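Local coordinates for Glucanase/chitosanase (PDB 4ZZ8), which probably hydrolyses the glycosidic bonds of glucans and chitosan, and here, in its F5/8 type C domain, binds glucosamine sugars, at residues A[39-44]-A[127-132]. Numbering follows the deposited sequence.
Sequences WASAYG and YGYSLW. With GCS (2-amino-2-deoxy-beta-D-glucopyranose), chain C; GCS (2-amino-2-deoxy-beta-D-glucopyranose), chain B.
Y43 and Y127 run alongside each other in the same direction at the sugar-binding end of this F5/8 type C domain, a beta-sandwich whose loops hold the glucosamine units. Their planes are inclined at 59°: Y127 CB sits over the Y43 face, 4.1 Å from the ring centroid in a CH-pi contact, and Y127 CD1 comes within 3.7 Å of Y43 CZ. Each tyrosine treats the ligand differently. Y43 uses its hydroxyl, taking a hydrogen bond from N2 of the chain C glucosamine and sharing another with O6 of the chain B unit, whereas Y127 turns one ring face to C5 of the chain C sugar, as aromatic residues commonly do in carbohydrate sites. E21, E68 and R38 add further polar grips on the ligand.

Behind the tyrosines, S41 N donates to Y129 O at 2.9 Å, nearly straight (165° at the hydrogen). S41 OG, turned between its own backbone N and carbonyl carbon (chi1 74°), accepts from Y129 N at 2.9 Å and donates to A42 O, so one hydroxyl ties the two segments together. An alanine here would probably leave Y129 N without its acceptor and A42 O without its donor.

Farther in, strand 39-40, outermost in its sheet within this chain, pairs with strand 130-137 through an antiparallel hydrogen-bonded pair (W39–L131) and a non-hydrogen-bonded pair (A40–S130). On one face of the sheet, L131 CD1 meets the edge of the W39 indole, 4.1 Å from W39 CE3. On the other, S130 OG, anti to its backbone N, lies beside A40 CB and also engages R38; it reaches W39 O at 2.7 Å from the face of that carbonyl opposite L131 N.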
# COMPACT_ATOMS: atom_id res chain seq x y z
N TRP A 39 3.59 2.88 8.56
CA TRP A 39 4.65 3.14 7.59
C TRP A 39 4.68 4.60 7.25
O TRP A 39 3.64 5.22 7.06
CB TRP A 39 4.43 2.31 6.31
CG TRP A 39 5.38 2.61 5.15
CD1 TRP A 39 6.75 2.53 5.17
CD2 TRP A 39 5.05 3.19 3.91
NE1 TRP A 39 7.28 3.04 4.03
CE2 TRP A 39 6.25 3.42 3.21
CE3 TRP A 39 3.82 3.59 3.30
CZ2 TRP A 39 6.25 3.93 1.91
CZ3 TRP A 39 3.84 4.08 2.04
CH2 TRP A 39 5.06 4.24 1.33
N ALA A 40 5.90 5.08 7.05
CA ALA A 40 6.09 6.46 6.49
C ALA A 40 7.31 6.38 5.63
O ALA A 40 8.36 5.83 6.03
CB ALA A 40 6.29 7.47 7.59
N SER A 41 7.23 7.00 4.45
CA SER A 41 8.35 7.00 3.48
C SER A 41 9.32 8.13 3.78
O SER A 41 9.09 8.98 4.65
CB SER A 41 7.80 7.21 2.07
OG SER A 41 7.36 8.56 1.82
N ALA A 42 10.44 8.15 3.04
CA ALA A 42 11.26 9.37 2.97
C ALA A 42 10.47 10.49 2.40
O ALA A 42 9.49 10.29 1.68
CB ALA A 42 12.51 9.13 2.16
N TYR A 43 10.87 11.72 2.82
CA TYR A 43 10.25 12.92 2.29
C TYR A 43 10.65 13.18 0.84
O TYR A 43 11.63 12.70 0.38
CB TYR A 43 10.64 14.09 3.12
CG TYR A 43 10.18 14.16 4.52
CD1 TYR A 43 9.38 13.22 5.13
CD2 TYR A 43 10.49 15.30 5.26
CE1 TYR A 43 8.95 13.37 6.43
CE2 TYR A 43 10.10 15.42 6.56
CZ TYR A 43 9.30 14.48 7.13
OH TYR A 43 8.85 14.64 8.42
N GLY A 44 9.83 13.90 0.14
CA GLY A 44 10.26 14.46 -1.11
C GLY A 44 9.30 14.13 -2.27
O GLY A 44 8.27 13.48 -2.16
N TYR A 127 5.74 16.44 2.77
CA TYR A 127 6.51 15.48 3.56
C TYR A 127 6.75 14.29 2.64
O TYR A 127 7.29 14.48 1.57
CB TYR A 127 5.79 15.17 4.88
CG TYR A 127 5.61 16.40 5.77
CD1 TYR A 127 6.72 17.02 6.28
CD2 TYR A 127 4.36 16.93 6.04
CE1 TYR A 127 6.61 18.22 7.08
CE2 TYR A 127 4.23 18.05 6.91
CZ TYR A 127 5.36 18.66 7.40
OH TYR A 127 5.32 19.81 8.19
N GLY A 128 6.32 13.11 3.05
CA GLY A 128 6.37 11.96 2.17
C GLY A 128 4.98 11.39 2.08
O GLY A 128 3.97 12.13 1.90
N TYR A 129 4.86 10.03 2.22
CA TYR A 129 3.57 9.37 2.26
C TYR A 129 3.55 8.48 3.46
O TYR A 129 4.59 7.90 3.82
CB TYR A 129 3.39 8.49 1.02
CG TYR A 129 3.48 9.21 -0.29
CD1 TYR A 129 4.70 9.36 -0.89
CD2 TYR A 129 2.35 9.77 -0.90
CE1 TYR A 129 4.82 9.98 -2.11
CE2 TYR A 129 2.44 10.40 -2.11
CZ TYR A 129 3.69 10.49 -2.71
OH TYR A 129 3.76 11.11 -3.96
N SER A 130 2.41 8.29 4.08
CA SER A 130 2.33 7.47 5.32
C SER A 130 0.97 6.83 5.51
O SER A 130 -0.04 7.49 5.27
CB SER A 130 2.67 8.35 6.54
OG SER A 130 2.69 7.62 7.75
N LEU A 131 0.98 5.53 5.77
CA LEU A 131 -0.20 4.69 5.99
C LEU A 131 -0.20 4.09 7.38
O LEU A 131 0.73 3.36 7.70
CB LEU A 131 -0.24 3.55 4.95
CG LEU A 131 -0.58 4.01 3.53
CD1 LEU A 131 -0.11 2.97 2.53
CD2 LEU A 131 -2.07 4.23 3.33
N TRP A 132 -1.24 4.32 8.16
CA TRP A 132 -1.43 3.60 9.39
C TRP A 132 -1.74 2.15 9.12
O TRP A 132 -1.30 1.27 9.79
CB TRP A 132 -2.60 4.20 10.16
CG TRP A 132 -2.48 5.65 10.64
CD1 TRP A 132 -3.15 6.77 10.10
CD2 TRP A 132 -1.65 6.17 11.69
NE1 TRP A 132 -2.80 7.91 10.78
CE2 TRP A 132 -1.87 7.59 11.73
CE3 TRP A 132 -0.75 5.61 12.58
CZ2 TRP A 132 -1.25 8.38 12.70
CZ3 TRP A 132 -0.05 6.43 13.50
CH2 TRP A 132 -0.34 7.81 13.53
C1 GCS C . 6.03 14.92 10.18
C2 GCS C . 6.33 13.49 10.53
C3 GCS C . 5.82 12.62 9.38
C4 GCS C . 4.36 12.96 9.07
C5 GCS C . 4.14 14.45 8.85
C6 GCS C . 2.70 14.83 8.67
N2 GCS C . 7.73 13.26 10.75
O3 GCS C . 6.08 11.25 9.81
O4 GCS C . 3.93 12.16 7.98
O5 GCS C . 4.68 15.12 9.99
O6 GCS C . 1.94 14.60 9.82
C1 GCS B . 7.19 19.52 12.65
C2 GCS B . 5.75 19.20 12.49
C3 GCS B . 5.52 17.70 12.19
C4 GCS B . 6.52 17.13 11.22
C5 GCS B . 7.90 17.55 11.72
C6 GCS B . 9.06 16.90 11.01
N2 GCS B . 5.11 19.55 13.77
O3 GCS B . 4.24 17.52 11.60
O4 GCS B . 6.43 15.68 11.37
O5 GCS B . 7.97 18.98 11.59
O6 GCS B . 8.84 17.11 9.63
O HOH W 1 6.26 12.15 -4.20